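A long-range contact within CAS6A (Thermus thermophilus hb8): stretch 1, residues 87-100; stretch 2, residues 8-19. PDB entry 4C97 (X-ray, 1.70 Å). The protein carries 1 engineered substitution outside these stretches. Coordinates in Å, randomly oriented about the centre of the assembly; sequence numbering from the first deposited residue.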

# COMPACT_ATOMS: atom_id res chain seq x y z
N ARG A 87 5.55 5.09 -21.02
CA ARG A 87 5.87 3.68 -21.03
C ARG A 87 5.89 3.14 -19.62
O ARG A 87 6.65 3.62 -18.78
CB ARG A 87 7.22 3.44 -21.69
CG ARG A 87 7.29 3.96 -23.13
CD ARG A 87 8.52 3.46 -23.85
NE ARG A 87 8.43 2.03 -24.18
CZ ARG A 87 7.76 1.55 -25.22
NH1 ARG A 87 7.12 2.37 -26.04
NH2 ARG A 87 7.73 0.24 -25.44
N LEU A 88 5.04 2.15 -19.36
CA LEU A 88 4.99 1.47 -18.08
C LEU A 88 5.19 -0.00 -18.35
O LEU A 88 4.41 -0.84 -17.91
CB LEU A 88 3.62 1.69 -17.42
CG LEU A 88 3.20 3.15 -17.28
CD1 LEU A 88 1.78 3.25 -16.74
CD2 LEU A 88 4.16 3.91 -16.40
N GLY A 89 6.24 -0.29 -19.11
CA GLY A 89 6.35 -1.55 -19.82
C GLY A 89 5.79 -1.25 -21.19
O GLY A 89 6.42 -0.54 -21.98
N PRO A 90 4.58 -1.73 -21.47
CA PRO A 90 3.94 -1.24 -22.70
C PRO A 90 3.68 0.26 -22.63
O PRO A 90 3.64 0.83 -21.54
CB PRO A 90 2.61 -1.99 -22.73
CG PRO A 90 2.78 -3.16 -21.82
CD PRO A 90 3.74 -2.72 -20.77
N PRO A 91 3.45 0.89 -23.79
CA PRO A 91 3.05 2.30 -23.82
C PRO A 91 1.56 2.46 -23.51
O PRO A 91 0.75 1.65 -23.97
CB PRO A 91 3.33 2.70 -25.26
CG PRO A 91 3.16 1.43 -26.04
CD PRO A 91 3.66 0.35 -25.14
N PHE A 92 1.21 3.48 -22.73
CA PHE A 92 -0.18 3.81 -22.47
C PHE A 92 -0.35 5.30 -22.60
O PHE A 92 0.57 6.06 -22.34
CB PHE A 92 -0.59 3.43 -21.04
CG PHE A 92 -0.49 1.96 -20.75
CD1 PHE A 92 -1.55 1.11 -21.03
CD2 PHE A 92 0.65 1.43 -20.19
CE1 PHE A 92 -1.47 -0.25 -20.76
CE2 PHE A 92 0.75 0.07 -19.92
CZ PHE A 92 -0.32 -0.77 -20.21
N ARG A 93 -1.55 5.71 -22.97
CA ARG A 93 -1.92 7.10 -22.85
C ARG A 93 -2.64 7.29 -21.51
O ARG A 93 -3.48 6.49 -21.11
CB ARG A 93 -2.81 7.49 -24.02
CG ARG A 93 -3.30 8.91 -23.97
CD ARG A 93 -3.95 9.30 -25.28
NE ARG A 93 -3.15 8.88 -26.43
CZ ARG A 93 -2.09 9.54 -26.90
NH1 ARG A 93 -1.71 10.67 -26.33
NH2 ARG A 93 -1.43 9.07 -27.94
N VAL A 94 -2.27 8.35 -20.79
CA VAL A 94 -2.88 8.62 -19.50
C VAL A 94 -4.15 9.43 -19.73
O VAL A 94 -4.09 10.60 -20.10
CB VAL A 94 -1.91 9.38 -18.58
CG1 VAL A 94 -2.58 9.74 -17.27
CG2 VAL A 94 -0.66 8.55 -18.32
N ARG A 95 -5.29 8.79 -19.49
CA ARG A 95 -6.57 9.44 -19.73
C ARG A 95 -6.94 10.40 -18.63
O ARG A 95 -7.49 11.47 -18.88
CB ARG A 95 -7.67 8.41 -19.86
CG ARG A 95 -9.06 9.03 -19.95
CD ARG A 95 -10.07 7.95 -20.22
NE ARG A 95 -9.78 7.30 -21.49
CZ ARG A 95 -9.94 6.00 -21.73
NH1 ARG A 95 -10.39 5.19 -20.78
NH2 ARG A 95 -9.63 5.52 -22.93
N ALA A 96 -6.65 9.99 -17.40
CA ALA A 96 -6.98 10.80 -16.24
C ALA A 96 -6.05 10.48 -15.10
O ALA A 96 -5.56 9.36 -14.98
CB ALA A 96 -8.44 10.56 -15.83
N VAL A 97 -5.80 11.48 -14.27
CA VAL A 97 -5.09 11.29 -13.02
C VAL A 97 -6.06 11.63 -11.91
O VAL A 97 -6.51 12.77 -11.80
CB VAL A 97 -3.85 12.19 -12.96
CG1 VAL A 97 -3.13 12.02 -11.64
CG2 VAL A 97 -2.92 11.86 -14.12
N LEU A 98 -6.39 10.63 -11.09
CA LEU A 98 -7.45 10.75 -10.10
C LEU A 98 -6.95 10.69 -8.66
O LEU A 98 -6.11 9.85 -8.32
CB LEU A 98 -8.45 9.60 -10.30
CG LEU A 98 -9.05 9.48 -11.70
CD1 LEU A 98 -9.98 8.28 -11.73
CD2 LEU A 98 -9.78 10.76 -12.06
N GLN A 99 -7.47 11.59 -7.82
CA GLN A 99 -7.25 11.54 -6.38
C GLN A 99 -8.52 11.12 -5.63
O GLN A 99 -8.53 10.98 -4.41
CB GLN A 99 -6.78 12.90 -5.88
CG GLN A 99 -7.81 14.00 -6.04
CD GLN A 99 -7.36 15.30 -5.42
OE1 GLN A 99 -6.20 15.70 -5.55
NE2 GLN A 99 -8.27 15.96 -4.72
N GLU A 100 -9.60 10.93 -6.39
CA GLU A 100 -10.88 10.50 -5.86
C GLU A 100 -11.62 9.91 -7.05
O GLU A 100 -11.20 10.09 -8.20
CB GLU A 100 -11.67 11.69 -5.28
CG GLU A 100 -12.03 12.76 -6.30
CD GLU A 100 -12.74 13.96 -5.68
OE1 GLU A 100 -13.65 13.76 -4.85
OE2 GLU A 100 -12.38 15.11 -6.02
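Stretch 2, residues 8-19: AALVLVLEGEGL

Stretch 2 lies beside stretch 1 as an antiparallel β-strand neighbour, joined to it by backbone hydrogen bonds and packed through apolar side chains on both faces of the sheet. Strand 91-98 and the strand that contains residues 8-15 run at 171° between their N-to-C directions and approach to 4.6 Å; together the stretches bury 1040 Å². Val 11 N donates to Leu 98 O and Leu 98 N to Val 11 O, each at 2.8 Å; Glu 15 N reaches Arg 93 O at 2.9 Å and Arg 93 N reaches Glu 15 O at 2.8 Å. Between them the register slips by one residue: Val 13 N bonds Ala 96 O at 2.9 Å, but Val 13 O accepts from Arg 95 N at 2.8 Å. Arg 95, with phi/psi of -79/-39°, is the extra residue of this bulge, and Ala 96 N is left without a partner. The side chain of Arg 95 returns to stretch 2, where NH2 forms a salt bridge with Glu 15 OE1 at 2.8 Å.

On one face Leu 12 and Leu 14 of stretch 2 meet Val 94 and Val 97. Val 94 CG2 lies 4.1 Å from Leu 14 CD2, and Val 97 CG1 is 4.4 Å from Leu 12 CD1. Leu 14 CD1 also touches Leu 88 CD1 at 3.7 Å and sits over a face of the Phe 92 ring, 4.2 Å from its centroid. On the other face Leu 98 CD1 packs against Val 13 CG2 at 3.7 Å. Beyond Glu 15 the chain continues past Phe 92, whose CE1 is 3.6 Å from Gly 18 O. Gly 16 has no room for a side chain: a CB would clash with Phe 92 CD1 and Pro 91 O.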

# COMPACT_ATOMS: atom_id res chain seq x y z
N ALA A 8 -1.23 10.46 0.04
CA ALA A 8 -2.08 10.38 -1.13
C ALA A 8 -1.77 9.17 -1.99
O ALA A 8 -0.65 8.67 -2.00
CB ALA A 8 -1.92 11.63 -1.96
N ALA A 9 -2.80 8.69 -2.68
CA ALA A 9 -2.66 7.66 -3.71
C ALA A 9 -3.39 8.18 -4.92
O ALA A 9 -4.62 8.34 -4.91
CB ALA A 9 -3.27 6.34 -3.24
N LEU A 10 -2.61 8.48 -5.96
CA LEU A 10 -3.17 8.94 -7.20
C LEU A 10 -3.21 7.81 -8.21
O LEU A 10 -2.23 7.05 -8.36
CB LEU A 10 -2.33 10.08 -7.76
CG LEU A 10 -2.51 11.44 -7.09
CD1 LEU A 10 -2.04 11.44 -5.65
CD2 LEU A 10 -1.74 12.49 -7.89
N VAL A 11 -4.33 7.71 -8.91
CA VAL A 11 -4.54 6.66 -9.90
C VAL A 11 -4.42 7.21 -11.32
O VAL A 11 -5.07 8.21 -11.66
CB VAL A 11 -5.89 5.97 -9.73
CG1 VAL A 11 -6.18 5.04 -10.91
CG2 VAL A 11 -5.92 5.15 -8.42
N LEU A 12 -3.60 6.56 -12.13
CA LEU A 12 -3.50 6.88 -13.56
C LEU A 12 -4.36 5.90 -14.33
O LEU A 12 -4.05 4.69 -14.39
CB LEU A 12 -2.05 6.76 -14.06
CG LEU A 12 -1.04 7.84 -13.67
CD1 LEU A 12 -1.08 8.17 -12.19
CD2 LEU A 12 0.36 7.41 -14.09
N VAL A 13 -5.43 6.43 -14.91
CA VAL A 13 -6.34 5.65 -15.73
C VAL A 13 -5.71 5.56 -17.11
O VAL A 13 -5.37 6.58 -17.71
CB VAL A 13 -7.74 6.30 -15.81
CG1 VAL A 13 -8.65 5.50 -16.73
CG2 VAL A 13 -8.34 6.41 -14.43
N LEU A 14 -5.53 4.34 -17.60
CA LEU A 14 -4.68 4.12 -18.77
C LEU A 14 -5.45 3.61 -19.96
O LEU A 14 -6.31 2.75 -19.83
CB LEU A 14 -3.59 3.09 -18.42
CG LEU A 14 -2.70 3.45 -17.23
CD1 LEU A 14 -1.82 2.24 -16.87
CD2 LEU A 14 -1.85 4.69 -17.49
N GLU A 15 -5.14 4.15 -21.14
CA GLU A 15 -5.64 3.55 -22.37
C GLU A 15 -4.47 3.00 -23.17
O GLU A 15 -3.44 3.65 -23.32
CB GLU A 15 -6.51 4.53 -23.17
CG GLU A 15 -6.10 5.98 -23.07
CD GLU A 15 -6.92 6.89 -23.98
OE1 GLU A 15 -7.71 6.38 -24.80
OE2 GLU A 15 -6.78 8.13 -23.86
N GLY A 16 -4.66 1.79 -23.67
CA GLY A 16 -3.61 1.07 -24.35
C GLY A 16 -3.80 -0.41 -24.12
O GLY A 16 -4.65 -0.82 -23.34
N GLU A 17 -3.00 -1.21 -24.81
CA GLU A 17 -3.09 -2.66 -24.73
C GLU A 17 -2.26 -3.18 -23.56
O GLU A 17 -1.15 -2.72 -23.30
CB GLU A 17 -2.60 -3.27 -26.05
CG GLU A 17 -3.51 -4.33 -26.64
CD GLU A 17 -3.07 -4.77 -28.02
OE1 GLU A 17 -2.64 -3.90 -28.82
OE2 GLU A 17 -3.13 -5.98 -28.30
N GLY A 18 -2.81 -4.14 -22.83
CA GLY A 18 -2.06 -4.82 -21.79
C GLY A 18 -2.20 -4.19 -20.42
O GLY A 18 -3.09 -3.37 -20.19
N LEU A 19 -1.33 -4.59 -19.51
CA LEU A 19 -1.28 -4.01 -18.19
C LEU A 19 0.09 -3.46 -17.91
O LEU A 19 1.07 -3.89 -18.51
CB LEU A 19 -1.63 -5.04 -17.13
CG LEU A 19 -3.10 -5.42 -17.12
CD1 LEU A 19 -3.24 -6.93 -17.04
CD2 LEU A 19 -3.80 -4.73 -15.96
O HOH W 1 0.19 -0.71 -25.13